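Local structure of ATP phosphoribosyltransferase (Thermotoga maritima, 1O63) at residues 90-95 / 144-149; 102-107 / 121-126. The protein probably catalyses the condensation of ATP with 5-phosphoribose 1-diphosphate, the first step of histidine biosynthesis. All blocks are in the same frame, centred on the assembly; numbering follows the deposited sequence.

In the fold
From the N terminus the chain first builds most of one lobe, then leaves it along the long strand 81-94, whose far end supplies residues 90-95. Strand 104-108 follows; after helix 111-121 the chain returns through residues 121-126, where interaction 2 pairs the two parallel strands and closes the beta-alpha-beta crossover 104-108, 111-121, 125-129. Only then does it reach strand 145-150, which pairs antiparallel with residues 90-95 and closes the wider loop of interaction 1. Interaction 2 is therefore nested within interaction 1. Strand 145-150 lies between strands 81-94 and 104-108, with L145 probably hydrogen-bonded to both R105 and A107. Together the contacts order the sheet of the second lobe, consistent with the periplasmic-binding-protein-like clan of this family.

Interaction 1: residues 90-95 / 144-149; sequences VLAGPK and DLIVDI
L91 and V147 face each other as a non-hydrogen-bonded pair in an antiparallel stretch of sheet, a worked example of how such a ladder divides its labour between backbone and side chains. The flanking pairs carry the backbone bonds. V90 N donates to D148 O at 2.9 Å, and the reverse bond runs from D148 N to V90 O. Beyond L91, A92 and I146 exchange two nearly straight bonds, of which I146 N to A92 O is the shorter at 2.8 Å. V147 CA adds a CA-H...O contact to V90 O, 3.2 Å away.

The L91 side chain leaves CB on the face it shares with V147. With CG anti to the backbone N (chi1 175°), CG comes to 4.1 Å from I146 O. CD1 then reaches across the strand boundary: it lies 3.4 Å from I146 O and 3.8 Å from V147 CG2, and also touches L145 CB. CD2 takes the other branch, meeting CH2 of W123. On the opposite face A92 CB packs against I146 CG1 at 3.9 Å.

No second subunit touches this buried ladder. Strand 161-176 pairs with the other edge of strand 81-94, strand 104-108 lies beyond strand 145-150, and helix 111-121 covers the L91 face through T114 and Y117.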
ATOM      1  N   VAL A  90       6.688   2.430  16.642  1.00 21.48           N
ATOM      2  CA  VAL A  90       6.472   1.978  18.016  1.00 23.02           C
ATOM      3  C   VAL A  90       5.722   0.659  18.084  1.00 24.15           C
ATOM      4  O   VAL A  90       5.089   0.249  17.124  1.00 23.23           O
ATOM      5  CB  VAL A  90       5.668   3.021  18.834  1.00 20.68           C
ATOM      6  CG1 VAL A  90       6.441   4.329  18.911  1.00 22.81           C
ATOM      7  CG2 VAL A  90       4.271   3.268  18.244  1.00 20.33           C
ATOM      8  N   LEU A  91       5.825   0.017  19.234  1.00 22.96           N
ATOM      9  CA  LEU A  91       5.003  -1.119  19.600  1.00 23.42           C
ATOM     10  C   LEU A  91       3.875  -0.512  20.465  1.00 22.85           C
ATOM     11  O   LEU A  91       4.207   0.356  21.294  1.00 23.78           O
ATOM     12  CB  LEU A  91       5.774  -2.139  20.457  1.00 23.94           C
ATOM     13  CG  LEU A  91       4.898  -3.313  20.965  1.00 24.73           C
ATOM     14  CD1 LEU A  91       4.562  -4.214  19.793  1.00 22.00           C
ATOM     15  CD2 LEU A  91       5.653  -4.094  22.044  1.00 25.12           C
ATOM     16  N   ALA A  92       2.642  -0.773  20.143  1.00 24.10           N
ATOM     17  CA  ALA A  92       1.512  -0.241  20.930  1.00 24.20           C
ATOM     18  C   ALA A  92       0.453  -1.315  21.167  1.00 24.52           C
ATOM     19  O   ALA A  92       0.324  -2.301  20.450  1.00 22.92           O
ATOM     20  CB  ALA A  92       0.886   0.955  20.240  1.00 21.29           C
ATOM     21  N   GLY A  93      -0.376  -1.063  22.202  1.00 25.80           N
ATOM     22  CA  GLY A  93      -1.449  -2.020  22.538  1.00 24.86           C
ATOM     23  C   GLY A  93      -2.480  -1.338  23.452  1.00 25.94           C
ATOM     24  O   GLY A  93      -2.276  -0.221  23.900  1.00 25.17           O
ATOM     25  N   PRO A  94      -3.576  -2.009  23.716  1.00 27.04           N
ATOM     26  CA  PRO A  94      -4.646  -1.448  24.564  1.00 28.49           C
ATOM     27  C   PRO A  94      -4.057  -0.911  25.845  1.00 29.17           C
ATOM     28  O   PRO A  94      -3.246  -1.619  26.482  1.00 27.57           O
ATOM     29  CB  PRO A  94      -5.543  -2.657  24.813  1.00 28.80           C
ATOM     30  CG  PRO A  94      -5.386  -3.469  23.554  1.00 28.01           C
ATOM     31  CD  PRO A  94      -3.912  -3.372  23.235  1.00 26.66           C
ATOM     32  N   LYS A  95      -4.346   0.329  26.233  1.00 30.47           N
ATOM     33  CA  LYS A  95      -3.747   0.846  27.459  1.00 33.42           C
ATOM     34  C   LYS A  95      -4.168   0.028  28.686  1.00 32.92           C
ATOM     35  O   LYS A  95      -5.345  -0.227  28.889  1.00 31.58           O
ATOM     36  CB  LYS A  95      -4.022   2.323  27.726  1.00 41.67           C
ATOM     37  CG  LYS A  95      -2.958   2.886  28.681  1.00 49.85           C
ATOM     38  CD  LYS A  95      -3.396   4.121  29.415  1.00 53.86           C
ATOM     39  CE  LYS A  95      -3.034   5.396  28.681  1.00 55.07           C
ATOM     40  NZ  LYS A  95      -3.352   6.603  29.512  1.00 59.59           N
ATOM     41  N   ASP A 144      -3.275  -8.531  19.315  1.00 24.34           N
ATOM     42  CA  ASP A 144      -3.062  -8.120  20.695  1.00 24.74           C
ATOM     43  C   ASP A 144      -2.376  -6.760  20.692  1.00 24.43           C
ATOM     44  O   ASP A 144      -2.602  -5.884  21.520  1.00 23.71           O
ATOM     45  CB  ASP A 144      -2.200  -9.182  21.390  1.00 29.94           C
ATOM     46  CG  ASP A 144      -2.916 -10.526  21.506  1.00 33.70           C
ATOM     47  OD1 ASP A 144      -3.896 -10.580  22.261  1.00 33.74           O
ATOM     48  OD2 ASP A 144      -2.486 -11.522  20.886  1.00 35.15           O
ATOM     49  N   LEU A 145      -1.438  -6.603  19.745  1.00 20.74           N
ATOM     50  CA  LEU A 145      -0.545  -5.488  19.676  1.00 20.36           C
ATOM     51  C   LEU A 145      -0.376  -5.026  18.209  1.00 20.34           C
ATOM     52  O   LEU A 145      -0.731  -5.736  17.293  1.00 21.37           O
ATOM     53  CB  LEU A 145       0.889  -5.851  20.148  1.00 18.32           C
ATOM     54  CG  LEU A 145       1.060  -6.450  21.539  1.00 24.59           C
ATOM     55  CD1 LEU A 145       2.421  -7.133  21.701  1.00 20.93           C
ATOM     56  CD2 LEU A 145       0.874  -5.420  22.636  1.00 25.28           C
ATOM     57  N   ILE A 146       0.142  -3.811  18.063  1.00 20.64           N
ATOM     58  CA  ILE A 146       0.493  -3.353  16.718  1.00 21.81           C
ATOM     59  C   ILE A 146       1.923  -2.813  16.716  1.00 19.35           C
ATOM     60  O   ILE A 146       2.444  -2.503  17.789  1.00 21.85           O
ATOM     61  CB  ILE A 146      -0.421  -2.249  16.174  1.00 21.15           C
ATOM     62  CG1 ILE A 146      -0.272  -1.000  17.032  1.00 22.67           C
ATOM     63  CG2 ILE A 146      -1.874  -2.757  16.062  1.00 19.02           C
ATOM     64  CD1 ILE A 146      -1.059   0.210  16.595  1.00 26.74           C
ATOM     65  N   VAL A 147       2.518  -2.798  15.532  1.00 18.51           N
ATOM     66  CA  VAL A 147       3.812  -2.104  15.350  1.00 19.58           C
ATOM     67  C   VAL A 147       3.517  -1.081  14.246  1.00 20.42           C
ATOM     68  O   VAL A 147       3.115  -1.493  13.159  1.00 20.72           O
ATOM     69  CB  VAL A 147       4.962  -3.023  14.970  1.00 20.00           C
ATOM     70  CG1 VAL A 147       6.133  -2.228  14.412  1.00 19.82           C
ATOM     71  CG2 VAL A 147       5.410  -3.891  16.132  1.00 18.20           C
ATOM     72  N   ASP A 148       3.551   0.199  14.581  1.00 20.25           N
ATOM     73  CA  ASP A 148       3.143   1.206  13.580  1.00 22.52           C
ATOM     74  C   ASP A 148       3.831   2.535  13.829  1.00 21.87           C
ATOM     75  O   ASP A 148       4.467   2.750  14.868  1.00 21.72           O
ATOM     76  CB  ASP A 148       1.623   1.398  13.609  1.00 22.29           C
ATOM     77  CG  ASP A 148       1.046   1.984  12.343  1.00 27.60           C
ATOM     78  OD1 ASP A 148       1.779   2.123  11.336  1.00 29.98           O
ATOM     79  OD2 ASP A 148      -0.156   2.322  12.331  1.00 28.60           O
ATOM     80  N   ILE A 149       3.664   3.447  12.889  1.00 23.15           N
ATOM     81  CA  ILE A 149       4.260   4.776  12.983  1.00 22.80           C
ATOM     82  C   ILE A 149       3.253   5.722  13.678  1.00 25.71           C
ATOM     83  O   ILE A 149       2.059   5.635  13.435  1.00 24.51           O
ATOM     84  CB  ILE A 149       4.524   5.364  11.585  1.00 24.68           C
ATOM     85  CG1 ILE A 149       5.525   4.516  10.785  1.00 22.40           C
ATOM     86  CG2 ILE A 149       4.989   6.816  11.649  1.00 24.22           C
ATOM     87  CD1 ILE A 149       5.625   5.092   9.339  1.00 23.63           C
TER

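Interaction 2: residues 102-107 / 121-126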
ATOM      1  N   GLY A 102       2.043 -15.730  26.114  1.00 40.22           N
ATOM      2  CA  GLY A 102       2.255 -16.726  25.071  1.00 38.57           C
ATOM      3  C   GLY A 102       2.586 -16.079  23.730  1.00 37.66           C
ATOM      4  O   GLY A 102       3.295 -15.076  23.648  1.00 36.26           O
ATOM      5  N   GLU A 103       2.014 -16.643  22.677  1.00 36.07           N
ATOM      6  CA  GLU A 103       2.239 -16.166  21.311  1.00 34.81           C
ATOM      7  C   GLU A 103       1.578 -14.798  21.138  1.00 32.98           C
ATOM      8  O   GLU A 103       0.502 -14.532  21.651  1.00 30.13           O
ATOM      9  CB  GLU A 103       1.709 -17.212  20.335  1.00 35.93           C
ATOM     10  CG  GLU A 103       1.716 -16.820  18.873  1.00 37.96           C
ATOM     11  CD  GLU A 103       1.042 -17.871  17.998  1.00 41.17           C
ATOM     12  OE1 GLU A 103       1.754 -18.466  17.159  1.00 41.85           O
ATOM     13  OE2 GLU A 103      -0.171 -18.097  18.152  1.00 38.76           O
ATOM     14  N   LYS A 104       2.333 -13.832  20.593  1.00 32.28           N
ATOM     15  CA  LYS A 104       1.781 -12.477  20.475  1.00 32.43           C
ATOM     16  C   LYS A 104       1.269 -12.192  19.078  1.00 31.99           C
ATOM     17  O   LYS A 104       1.990 -12.332  18.087  1.00 32.10           O
ATOM     18  CB  LYS A 104       2.829 -11.477  20.940  1.00 31.66           C
ATOM     19  CG  LYS A 104       3.243 -11.695  22.403  1.00 34.75           C
ATOM     20  CD  LYS A 104       4.769 -11.680  22.522  1.00 35.30           C
ATOM     21  CE  LYS A 104       5.189 -11.706  23.985  1.00 33.09           C
ATOM     22  NZ  LYS A 104       4.984 -13.078  24.550  1.00 32.34           N
ATOM     23  N   ARG A 105      -0.011 -11.826  18.961  1.00 30.37           N
ATOM     24  CA  ARG A 105      -0.577 -11.491  17.650  1.00 29.91           C
ATOM     25  C   ARG A 105      -0.322  -9.984  17.400  1.00 28.44           C
ATOM     26  O   ARG A 105      -0.675  -9.171  18.246  1.00 25.00           O
ATOM     27  CB  ARG A 105      -2.086 -11.764  17.634  1.00 31.77           C
ATOM     28  CG  ARG A 105      -2.469 -13.228  17.845  1.00 35.59           C
ATOM     29  CD  ARG A 105      -3.998 -13.403  17.768  1.00 37.29           C
ATOM     30  NE  ARG A 105      -4.685 -12.407  18.570  1.00 42.82           N
ATOM     31  CZ  ARG A 105      -5.916 -11.943  18.376  1.00 44.15           C
ATOM     32  NH1 ARG A 105      -6.417 -11.021  19.185  1.00 41.96           N
ATOM     33  NH2 ARG A 105      -6.683 -12.417  17.401  1.00 46.97           N
ATOM     34  N   ILE A 106       0.480  -9.675  16.382  1.00 25.26           N
ATOM     35  CA  ILE A 106       0.838  -8.286  16.101  1.00 23.37           C
ATOM     36  C   ILE A 106       0.428  -7.943  14.657  1.00 24.84           C
ATOM     37  O   ILE A 106       0.955  -8.583  13.751  1.00 22.43           O
ATOM     38  CB  ILE A 106       2.353  -8.044  16.219  1.00 22.52           C
ATOM     39  CG1 ILE A 106       2.903  -8.671  17.512  1.00 24.86           C
ATOM     40  CG2 ILE A 106       2.675  -6.571  16.137  1.00 17.70           C
ATOM     41  CD1 ILE A 106       4.400  -8.505  17.712  1.00 27.05           C
ATOM     42  N   ALA A 107      -0.421  -6.935  14.528  1.00 22.82           N
ATOM     43  CA  ALA A 107      -0.814  -6.405  13.216  1.00 21.90           C
ATOM     44  C   ALA A 107       0.165  -5.307  12.829  1.00 22.12           C
ATOM     45  O   ALA A 107       0.604  -4.560  13.703  1.00 20.34           O
ATOM     46  CB  ALA A 107      -2.202  -5.758  13.303  1.00 19.84           C
ATOM     47  N   LYS A 121      13.506  -9.733  21.069  1.00 43.79           N
ATOM     48  CA  LYS A 121      12.852  -9.974  22.336  1.00 43.80           C
ATOM     49  C   LYS A 121      12.782 -11.447  22.687  1.00 43.71           C
ATOM     50  O   LYS A 121      12.312 -11.796  23.771  1.00 44.03           O
ATOM     51  CB  LYS A 121      11.396  -9.438  22.257  1.00 44.66           C
ATOM     52  CG  LYS A 121      11.113  -8.367  23.287  1.00 43.71           C
ATOM     53  CD  LYS A 121      11.832  -7.072  22.980  1.00 46.59           C
ATOM     54  CE  LYS A 121      11.566  -6.033  24.068  1.00 46.97           C
ATOM     55  NZ  LYS A 121      12.790  -5.198  24.274  1.00 50.98           N
ATOM     56  N   GLY A 122      13.044 -12.321  21.720  1.00 44.55           N
ATOM     57  CA  GLY A 122      12.880 -13.764  21.940  1.00 43.34           C
ATOM     58  C   GLY A 122      11.405 -14.149  21.998  1.00 43.45           C
ATOM     59  O   GLY A 122      11.046 -15.211  22.512  1.00 42.61           O
ATOM     60  N   TRP A 123      10.530 -13.303  21.441  1.00 41.48           N
ATOM     61  CA  TRP A 123       9.106 -13.551  21.451  1.00 39.45           C
ATOM     62  C   TRP A 123       8.694 -14.475  20.300  1.00 40.40           C
ATOM     63  O   TRP A 123       9.276 -14.405  19.212  1.00 41.25           O
ATOM     64  CB  TRP A 123       8.334 -12.245  21.282  1.00 35.62           C
ATOM     65  CG  TRP A 123       8.347 -11.260  22.391  1.00 34.39           C
ATOM     66  CD1 TRP A 123       8.845 -11.416  23.651  1.00 35.04           C
ATOM     67  CD2 TRP A 123       7.762  -9.941  22.364  1.00 34.59           C
ATOM     68  NE1 TRP A 123       8.636 -10.286  24.393  1.00 38.18           N
ATOM     69  CE2 TRP A 123       7.966  -9.364  23.624  1.00 34.45           C
ATOM     70  CE3 TRP A 123       7.070  -9.212  21.382  1.00 30.65           C
ATOM     71  CZ2 TRP A 123       7.537  -8.081  23.944  1.00 35.38           C
ATOM     72  CZ3 TRP A 123       6.648  -7.928  21.695  1.00 28.68           C
ATOM     73  CH2 TRP A 123       6.871  -7.381  22.955  1.00 32.32           C
ATOM     74  N   HIS A 124       7.660 -15.265  20.537  1.00 40.29           N
ATOM     75  CA  HIS A 124       7.018 -16.017  19.446  1.00 40.87           C
ATOM     76  C   HIS A 124       5.854 -15.130  18.976  1.00 38.53           C
ATOM     77  O   HIS A 124       5.020 -14.756  19.813  1.00 37.59           O
ATOM     78  CB  HIS A 124       6.518 -17.370  19.916  1.00 49.91           C
ATOM     79  CG  HIS A 124       7.604 -18.399  20.093  1.00 54.47           C
ATOM     80  ND1 HIS A 124       8.384 -18.462  21.223  1.00 56.31           N
ATOM     81  CD2 HIS A 124       8.025 -19.398  19.280  1.00 55.42           C
ATOM     82  CE1 HIS A 124       9.247 -19.459  21.104  1.00 57.09           C
ATOM     83  NE2 HIS A 124       9.045 -20.046  19.937  1.00 57.46           N
ATOM     84  N   CYS A 125       5.866 -14.711  17.733  1.00 36.88           N
ATOM     85  CA  CYS A 125       4.854 -13.770  17.243  1.00 35.21           C
ATOM     86  C   CYS A 125       4.065 -14.303  16.073  1.00 34.81           C
ATOM     87  O   CYS A 125       4.583 -14.992  15.181  1.00 37.53           O
ATOM     88  CB  CYS A 125       5.589 -12.463  16.829  1.00 35.34           C
ATOM     89  SG  CYS A 125       6.336 -11.537  18.175  1.00 34.12           S
ATOM     90  N   ARG A 126       2.797 -13.976  16.022  1.00 34.51           N
ATOM     91  CA  ARG A 126       1.914 -14.301  14.894  1.00 34.36           C
ATOM     92  C   ARG A 126       1.673 -12.956  14.168  1.00 32.11           C
ATOM     93  O   ARG A 126       0.908 -12.137  14.693  1.00 29.08           O
ATOM     94  CB  ARG A 126       0.624 -14.875  15.443  1.00 39.59           C
ATOM     95  CG  ARG A 126      -0.251 -15.644  14.495  1.00 49.64           C
ATOM     96  CD  ARG A 126       0.355 -16.994  14.114  1.00 56.59           C
ATOM     97  NE  ARG A 126      -0.635 -18.046  14.076  1.00 61.82           N
ATOM     98  CZ  ARG A 126      -1.769 -18.079  13.399  1.00 63.49           C
ATOM     99  NH1 ARG A 126      -2.563 -19.151  13.504  1.00 66.11           N
ATOM    100  NH2 ARG A 126      -2.156 -17.086  12.621  1.00 64.00           N
TER
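K104 NZ is gripped by two carbonyls and a ring: it donates to G102 O at 2.8 Å and to P100 O, and sits over W123. The contact joins the two parallel strands of a beta-alpha-beta unit, strand 104-108, helix 111-121 and strand 125-129, and illustrates how an amphipathic lysine can use its methylenes and its charge on one aromatic face.

The lysine crosses the indole at about a right angle. Its CE stands 3.4 Å from the centroid of the five-membered ring as a CH-pi contact, while CD lies over CD2 and CE3. A bend at the last torsion (chi4 75°) sets NZ 4.4 Å from the same centroid and 14° off the ring normal, a cation-pi geometry. K121 CG packs on the opposite face, so the ring is sandwiched between two lysine chains. An alanine in place of W123 would probably leave K104 CE and NZ without their aromatic partner and open a gap between the two lysines.

Backbone bonds set the parallel register. R126 N donates to K104 O at 2.8 Å, flanked by the bonds from K104 N to H124 O and from I106 N to R126 O. Outside the ladder, E103 OE1 approaches R126 NE near the guanidinium plane, but at 3.9 Å the salt bridge is long, and the carboxylate and guanidinium planes are 83° apart. R126 also packs on H56 of the second subunit. On the face that carries K104, C125 is tied to C118 of the intervening helix by a disulfide, and I106 CD1 rests against C125 SG at 3.6 Å.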